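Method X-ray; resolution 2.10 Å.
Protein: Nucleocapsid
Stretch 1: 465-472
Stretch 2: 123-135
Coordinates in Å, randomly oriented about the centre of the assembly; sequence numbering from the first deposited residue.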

ATOM      1  N   PRO A 465      -4.340  -9.256   4.885  1.00 34.17           N
ATOM      2  CA  PRO A 465      -3.939  -7.873   5.112  1.00 32.48           C
ATOM      3  C   PRO A 465      -2.433  -7.642   5.268  1.00 31.78           C
ATOM      4  O   PRO A 465      -2.006  -6.493   5.156  1.00 29.11           O
ATOM      5  CB  PRO A 465      -4.672  -7.474   6.416  1.00 31.72           C
ATOM      6  CG  PRO A 465      -5.065  -8.702   7.058  1.00 33.30           C
ATOM      7  CD  PRO A 465      -5.174  -9.773   5.984  1.00 34.20           C
ATOM      8  N   PHE A 466      -1.648  -8.730   5.515  1.00 32.67           N
ATOM      9  CA  PHE A 466      -0.218  -8.622   5.766  1.00 32.88           C
ATOM     10  C   PHE A 466       0.673  -8.818   4.549  1.00 33.27           C
ATOM     11  O   PHE A 466       1.867  -8.821   4.692  1.00 33.26           O
ATOM     12  CB  PHE A 466       0.171  -9.565   6.896  1.00 33.98           C
ATOM     13  CG  PHE A 466      -0.577  -9.253   8.130  1.00 32.93           C
ATOM     14  CD1 PHE A 466      -0.196  -8.198   8.917  1.00 32.48           C
ATOM     15  CD2 PHE A 466      -1.698  -9.987   8.485  1.00 32.97           C
ATOM     16  CE1 PHE A 466      -0.946  -7.845  10.098  1.00 32.47           C
ATOM     17  CE2 PHE A 466      -2.428  -9.644   9.635  1.00 34.02           C
ATOM     18  CZ  PHE A 466      -2.030  -8.560  10.446  1.00 31.36           C
ATOM     19  N   GLN A 467       0.070  -8.953   3.384  1.00 33.62           N
ATOM     20  CA  GLN A 467       0.776  -8.976   2.119  1.00 34.85           C
ATOM     21  C   GLN A 467       1.044  -7.592   1.607  1.00 34.03           C
ATOM     22  O   GLN A 467       0.237  -6.722   1.770  1.00 34.38           O
ATOM     23  CB  GLN A 467      -0.025  -9.762   1.059  1.00 35.67           C
ATOM     24  CG  GLN A 467       0.130 -11.230   1.207  1.00 37.92           C
ATOM     25  CD  GLN A 467      -0.976 -12.042   0.569  1.00 39.80           C
ATOM     26  OE1 GLN A 467      -2.083 -11.534   0.264  1.00 38.30           O
ATOM     27  NE2 GLN A 467      -0.698 -13.328   0.381  1.00 40.05           N
ATOM     28  N   ASN A 468       2.198  -7.393   1.003  1.00 34.83           N
ATOM     29  CA  ASN A 468       2.560  -6.147   0.314  1.00 34.57           C
ATOM     30  C   ASN A 468       2.377  -6.457  -1.135  1.00 35.43           C
ATOM     31  O   ASN A 468       2.874  -7.509  -1.626  1.00 36.96           O
ATOM     32  CB  ASN A 468       3.989  -5.737   0.672  1.00 34.35           C
ATOM     33  CG  ASN A 468       4.588  -4.641  -0.265  1.00 35.97           C
ATOM     34  OD1 ASN A 468       4.617  -4.775  -1.508  1.00 36.07           O
ATOM     35  ND2 ASN A 468       5.095  -3.584   0.344  1.00 34.01           N
ATOM     36  N   ALA A 469       1.682  -5.579  -1.857  1.00 35.23           N
ATOM     37  CA  ALA A 469       1.378  -5.856  -3.278  1.00 36.87           C
ATOM     38  C   ALA A 469       1.993  -4.830  -4.226  1.00 38.03           C
ATOM     39  O   ALA A 469       1.555  -4.724  -5.396  1.00 38.94           O
ATOM     40  CB  ALA A 469      -0.157  -5.962  -3.494  1.00 36.03           C
ATOM     41  N   TYR A 470       3.009  -4.103  -3.751  1.00 38.63           N
ATOM     42  CA  TYR A 470       3.654  -3.086  -4.563  1.00 39.93           C
ATOM     43  C   TYR A 470       4.177  -3.638  -5.899  1.00 42.58           C
ATOM     44  O   TYR A 470       3.946  -2.990  -6.897  1.00 42.63           O
ATOM     45  CB  TYR A 470       4.801  -2.354  -3.823  1.00 39.78           C
ATOM     46  CG  TYR A 470       5.486  -1.299  -4.712  1.00 41.35           C
ATOM     47  CD1 TYR A 470       4.747  -0.266  -5.253  1.00 41.86           C
ATOM     48  CD2 TYR A 470       6.855  -1.337  -5.003  1.00 43.41           C
ATOM     49  CE1 TYR A 470       5.312   0.687  -6.050  1.00 44.27           C
ATOM     50  CE2 TYR A 470       7.440  -0.350  -5.813  1.00 45.11           C
ATOM     51  CZ  TYR A 470       6.644   0.654  -6.328  1.00 45.24           C
ATOM     52  OH  TYR A 470       7.122   1.654  -7.129  1.00 49.06           O
ATOM     53  N   ASN A 471       4.842  -4.813  -5.910  1.00 44.62           N
ATOM     54  CA  ASN A 471       5.412  -5.430  -7.167  1.00 47.82           C
ATOM     55  C   ASN A 471       4.486  -6.331  -7.982  1.00 48.73           C
ATOM     56  O   ASN A 471       4.942  -7.102  -8.781  1.00 50.16           O
ATOM     57  CB  ASN A 471       6.708  -6.228  -6.852  1.00 49.23           C
ATOM     58  CG  ASN A 471       7.803  -5.355  -6.390  1.00 50.27           C
ATOM     59  OD1 ASN A 471       8.099  -4.341  -7.029  1.00 52.61           O
ATOM     60  ND2 ASN A 471       8.432  -5.717  -5.279  1.00 51.44           N
ATOM     61  N   VAL A 472       3.186  -6.243  -7.742  1.00 48.36           N
ATOM     62  CA  VAL A 472       2.172  -6.917  -8.550  1.00 49.48           C
ATOM     63  C   VAL A 472       2.002  -6.030  -9.805  1.00 50.91           C
ATOM     64  O   VAL A 472       1.896  -4.795  -9.698  1.00 49.73           O
ATOM     65  CB  VAL A 472       0.837  -7.153  -7.748  1.00 48.33           C
ATOM     66  CG1 VAL A 472      -0.272  -7.480  -8.641  1.00 48.77           C
ATOM     67  CG2 VAL A 472       1.019  -8.265  -6.759  1.00 47.86           C
TER
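Stretch 2 123-135: LFNYQQAALKWRK

Stretch 2 is helical along its whole length, from Leu123 to Lys135, and the helix runs on beyond both ends. Its backbone polar groups are paired in the usual i to i+4 pattern, for example Leu131 N to Gln127 O at 3.2 Å and Arg134 N to Ala130 O at 3.1 Å. Stretch 1 has no regular helix or strand, but it includes a type I beta turn from Ala469 to Val472 that is closed by Val472 N donating to Ala469 O at 3.2 Å. The contacts run in opposite order along the two segments: Phe466 and Asn468 lie near the Arg134 and Leu131 end of the helix, whereas Tyr470 lies near Gln127 and Phe124. The register pairs Asn468 with Leu131, their CA atoms 8.1 Å apart, and Tyr470 with Gln127, CA to CA 7.2 Å. The helix contributes Gln127, the adjacent pair Ala130 and Leu131, and Arg134, which recur at helical spacing and so share one side of it, all with CA-to-CB bonds directed toward stretch 1.

The direct hydrogen bonds between the segments converge on one acceptor. Arg134 NH1 and NH2 both donate to Phe466 O, at 3.0 and 3.1 Å, so the carbonyl sits at the edge of the guanidinium, near its plane, where the N-H groups point. A long arginine suits this place because its extended chain carries a planar, multiple donor to a carbonyl in an irregular segment. Arg134 NE and NH2 also have partners elsewhere in the structure. One face of the guanidinium is covered by Asn468, whose CB lies 3.6 Å from Arg134 CZ, a contact over the face that does not obstruct the in-plane N-H groups.

Asn468 uses both ends of its amide. Its OD1 accepts from Tyr470 N at 2.8 Å, satisfying a backbone donor within its own segment. Its ND2 lies 2.7 Å from the O of a water to which it donates, and that water in turn donates to Gln127 O and Gln127 OE1, both 2.9 Å from the water O; ND2 also has a partner elsewhere in the structure. The water therefore links the segments where the direct gap, 4.4 Å from Asn468 ND2 to Gln127 OE1, is too wide for a hydrogen bond. Gln127 O thus serves two donors, this water and Leu131 N, while Gln127 NE2 is satisfied elsewhere in the structure. The small side chain of Ala130 lies nearby, its CB 4.2 Å from Asn468 ND2.

Tyr470, the residue of stretch 1 most covered by the helix, supplies a broad surface for packing. Gln127 CG lies over one face of its ring, 3.8 Å from the centroid and 13° off the normal, a CH-pi contact in which the aliphatic part of glutamine acts as a nonpolar group while its amide engages the water. One turn back toward the N-terminus, Tyr470 OH approaches Phe124 CD1 at 3.6 Å; beside Gln127, Gln128 OE1 lies 3.7 Å from Tyr470 CE2. Leu131 adds apolar bulk, its CD2 3.9 Å from Asn468 OD1 and its CD1 3.7 Å from Asn471 ND2; these are packing contacts.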

ATOM      1  N   LEU A 123       7.384   8.776  -2.476  1.00 34.90           N
ATOM      2  CA  LEU A 123       6.581   7.549  -2.646  1.00 34.72           C
ATOM      3  C   LEU A 123       7.472   6.364  -2.900  1.00 35.82           C
ATOM      4  O   LEU A 123       7.291   5.317  -2.243  1.00 34.17           O
ATOM      5  CB  LEU A 123       5.553   7.615  -3.801  1.00 34.74           C
ATOM      6  CG  LEU A 123       4.393   8.565  -3.690  1.00 34.80           C
ATOM      7  CD1 LEU A 123       3.493   8.566  -4.918  1.00 34.77           C
ATOM      8  CD2 LEU A 123       3.580   8.216  -2.398  1.00 32.44           C
ATOM      9  N   PHE A 124       8.431   6.507  -3.848  1.00 37.70           N
ATOM     10  CA  PHE A 124       9.317   5.373  -4.166  1.00 39.21           C
ATOM     11  C   PHE A 124      10.142   4.952  -2.987  1.00 39.23           C
ATOM     12  O   PHE A 124      10.250   3.758  -2.728  1.00 39.15           O
ATOM     13  CB  PHE A 124      10.239   5.681  -5.335  1.00 42.78           C
ATOM     14  CG  PHE A 124       9.555   5.701  -6.670  1.00 45.26           C
ATOM     15  CD1 PHE A 124       8.345   5.030  -6.901  1.00 46.85           C
ATOM     16  CD2 PHE A 124      10.137   6.372  -7.716  1.00 50.11           C
ATOM     17  CE1 PHE A 124       7.753   5.064  -8.167  1.00 48.37           C
ATOM     18  CE2 PHE A 124       9.535   6.394  -8.968  1.00 52.32           C
ATOM     19  CZ  PHE A 124       8.339   5.734  -9.179  1.00 50.08           C
ATOM     20  N   ASN A 125      10.702   5.931  -2.247  1.00 38.70           N
ATOM     21  CA  ASN A 125      11.496   5.656  -1.077  1.00 38.56           C
ATOM     22  C   ASN A 125      10.697   4.887  -0.015  1.00 36.65           C
ATOM     23  O   ASN A 125      11.224   3.966   0.618  1.00 36.41           O
ATOM     24  CB  ASN A 125      12.061   6.971  -0.512  1.00 39.32           C
ATOM     25  CG  ASN A 125      12.937   6.768   0.739  1.00 40.32           C
ATOM     26  OD1 ASN A 125      12.448   6.404   1.817  1.00 42.35           O
ATOM     27  ND2 ASN A 125      14.231   7.025   0.598  1.00 44.19           N
ATOM     28  N   TYR A 126       9.417   5.255   0.167  1.00 34.57           N
ATOM     29  CA  TYR A 126       8.600   4.592   1.153  1.00 32.44           C
ATOM     30  C   TYR A 126       8.376   3.122   0.740  1.00 32.48           C
ATOM     31  O   TYR A 126       8.430   2.248   1.555  1.00 31.49           O
ATOM     32  CB  TYR A 126       7.233   5.330   1.304  1.00 31.41           C
ATOM     33  CG  TYR A 126       6.144   4.498   1.935  1.00 28.50           C
ATOM     34  CD1 TYR A 126       5.360   3.686   1.178  1.00 27.75           C
ATOM     35  CD2 TYR A 126       5.918   4.525   3.292  1.00 28.46           C
ATOM     36  CE1 TYR A 126       4.330   2.910   1.756  1.00 27.00           C
ATOM     37  CE2 TYR A 126       4.892   3.736   3.901  1.00 25.89           C
ATOM     38  CZ  TYR A 126       4.107   2.929   3.117  1.00 26.73           C
ATOM     39  OH  TYR A 126       3.058   2.141   3.643  1.00 22.21           O
ATOM     40  N   GLN A 127       8.101   2.869  -0.535  1.00 33.05           N
ATOM     41  CA  GLN A 127       7.863   1.489  -0.987  1.00 33.85           C
ATOM     42  C   GLN A 127       9.104   0.651  -0.793  1.00 35.63           C
ATOM     43  O   GLN A 127       9.026  -0.475  -0.285  1.00 35.90           O
ATOM     44  CB  GLN A 127       7.386   1.435  -2.446  1.00 34.38           C
ATOM     45  CG  GLN A 127       6.026   2.176  -2.689  1.00 33.26           C
ATOM     46  CD  GLN A 127       4.803   1.552  -1.996  1.00 32.99           C
ATOM     47  OE1 GLN A 127       4.798   0.370  -1.597  1.00 31.74           O
ATOM     48  NE2 GLN A 127       3.746   2.359  -1.856  1.00 31.40           N
ATOM     49  N   GLN A 128      10.260   1.202  -1.136  1.00 37.36           N
ATOM     50  CA  GLN A 128      11.521   0.453  -0.976  1.00 39.22           C
ATOM     51  C   GLN A 128      11.814   0.234   0.490  1.00 38.44           C
ATOM     52  O   GLN A 128      12.316  -0.853   0.881  1.00 39.37           O
ATOM     53  CB  GLN A 128      12.704   1.188  -1.675  1.00 41.11           C
ATOM     54  CG  GLN A 128      12.520   1.344  -3.198  1.00 44.91           C
ATOM     55  CD  GLN A 128      11.985   0.021  -3.914  1.00 49.91           C
ATOM     56  OE1 GLN A 128      10.873  -0.010  -4.516  1.00 52.21           O
ATOM     57  NE2 GLN A 128      12.760  -1.045  -3.802  1.00 51.72           N
ATOM     58  N   ALA A 129      11.515   1.256   1.310  1.00 36.72           N
ATOM     59  CA  ALA A 129      11.706   1.133   2.739  1.00 36.05           C
ATOM     60  C   ALA A 129      10.841   0.005   3.356  1.00 34.44           C
ATOM     61  O   ALA A 129      11.290  -0.693   4.241  1.00 34.71           O
ATOM     62  CB  ALA A 129      11.472   2.461   3.449  1.00 34.56           C
ATOM     63  N   ALA A 130       9.628  -0.140   2.868  1.00 33.75           N
ATOM     64  CA  ALA A 130       8.696  -1.164   3.350  1.00 32.85           C
ATOM     65  C   ALA A 130       9.193  -2.567   3.033  1.00 33.85           C
ATOM     66  O   ALA A 130       9.085  -3.461   3.843  1.00 32.95           O
ATOM     67  CB  ALA A 130       7.305  -0.952   2.762  1.00 31.23           C
ATOM     68  N   LEU A 131       9.720  -2.748   1.856  1.00 35.62           N
ATOM     69  CA  LEU A 131      10.282  -4.042   1.503  1.00 37.96           C
ATOM     70  C   LEU A 131      11.552  -4.328   2.342  1.00 39.49           C
ATOM     71  O   LEU A 131      11.724  -5.438   2.854  1.00 40.51           O
ATOM     72  CB  LEU A 131      10.551  -4.122   0.027  1.00 39.10           C
ATOM     73  CG  LEU A 131       9.316  -4.071  -0.880  1.00 38.95           C
ATOM     74  CD1 LEU A 131       9.751  -3.752  -2.402  1.00 39.55           C
ATOM     75  CD2 LEU A 131       8.416  -5.357  -0.809  1.00 36.72           C
ATOM     76  N   LYS A 132      12.401  -3.324   2.506  1.00 39.84           N
ATOM     77  CA  LYS A 132      13.582  -3.471   3.346  1.00 41.34           C
ATOM     78  C   LYS A 132      13.244  -3.859   4.797  1.00 40.22           C
ATOM     79  O   LYS A 132      13.852  -4.788   5.345  1.00 41.47           O
ATOM     80  CB  LYS A 132      14.416  -2.193   3.336  1.00 42.00           C
ATOM     81  CG  LYS A 132      15.789  -2.314   4.092  1.00 45.12           C
ATOM     82  CD  LYS A 132      16.720  -1.134   3.755  1.00 47.79           C
ATOM     83  CE  LYS A 132      17.888  -0.990   4.785  1.00 49.33           C
ATOM     84  NZ  LYS A 132      18.531  -2.275   5.026  1.00 50.21           N
ATOM     85  N   TRP A 133      12.283  -3.145   5.395  1.00 37.84           N
ATOM     86  CA  TRP A 133      11.832  -3.411   6.722  1.00 36.64           C
ATOM     87  C   TRP A 133      11.408  -4.867   6.826  1.00 37.23           C
ATOM     88  O   TRP A 133      11.852  -5.553   7.747  1.00 37.30           O
ATOM     89  CB  TRP A 133      10.677  -2.479   7.049  1.00 34.99           C
ATOM     90  CG  TRP A 133      10.031  -2.615   8.365  1.00 34.17           C
ATOM     91  CD1 TRP A 133      10.330  -1.931   9.521  1.00 33.68           C
ATOM     92  CD2 TRP A 133       8.941  -3.456   8.673  1.00 33.61           C
ATOM     93  NE1 TRP A 133       9.489  -2.307  10.543  1.00 33.10           N
ATOM     94  CE2 TRP A 133       8.617  -3.247  10.053  1.00 33.98           C
ATOM     95  CE3 TRP A 133       8.193  -4.367   7.936  1.00 34.23           C
ATOM     96  CZ2 TRP A 133       7.555  -3.927  10.693  1.00 32.04           C
ATOM     97  CZ3 TRP A 133       7.128  -5.056   8.580  1.00 33.24           C
ATOM     98  CH2 TRP A 133       6.838  -4.817   9.951  1.00 33.45           C
ATOM     99  N   ARG A 134      10.561  -5.328   5.893  1.00 36.40           N
ATOM    100  CA  ARG A 134      10.107  -6.708   5.876  1.00 37.54           C
ATOM    101  C   ARG A 134      11.284  -7.732   5.809  1.00 40.55           C
ATOM    102  O   ARG A 134      11.327  -8.665   6.584  1.00 40.83           O
ATOM    103  CB  ARG A 134       9.153  -6.951   4.716  1.00 37.55           C
ATOM    104  CG  ARG A 134       7.830  -6.298   4.900  1.00 33.73           C
ATOM    105  CD  ARG A 134       7.033  -6.270   3.672  1.00 34.40           C
ATOM    106  NE  ARG A 134       5.619  -5.860   3.981  1.00 32.73           N
ATOM    107  CZ  ARG A 134       4.561  -6.669   4.077  1.00 32.71           C
ATOM    108  NH1 ARG A 134       4.658  -7.990   3.888  1.00 34.49           N
ATOM    109  NH2 ARG A 134       3.362  -6.146   4.331  1.00 31.62           N
ATOM    110  N   LYS A 135      12.216  -7.514   4.882  1.00 42.56           N
ATOM    111  CA  LYS A 135      13.408  -8.332   4.766  1.00 45.82           C
ATOM    112  C   LYS A 135      14.285  -8.314   6.046  1.00 46.35           C
ATOM    113  O   LYS A 135      14.645  -9.365   6.570  1.00 48.12           O
ATOM    114  CB  LYS A 135      14.272  -7.880   3.569  1.00 47.54           C
ATOM    115  CG  LYS A 135      13.769  -8.338   2.153  1.00 49.96           C
ATOM    116  CD  LYS A 135      14.959  -8.638   1.168  1.00 54.81           C
ATOM    117  CE  LYS A 135      15.751  -9.933   1.551  1.00 58.51           C
ATOM    118  NZ  LYS A 135      16.762 -10.441   0.507  1.00 62.14           N
TER
HETATM  119  O   HOH W   1       6.542  -1.846  -1.070  1.00 29.46           O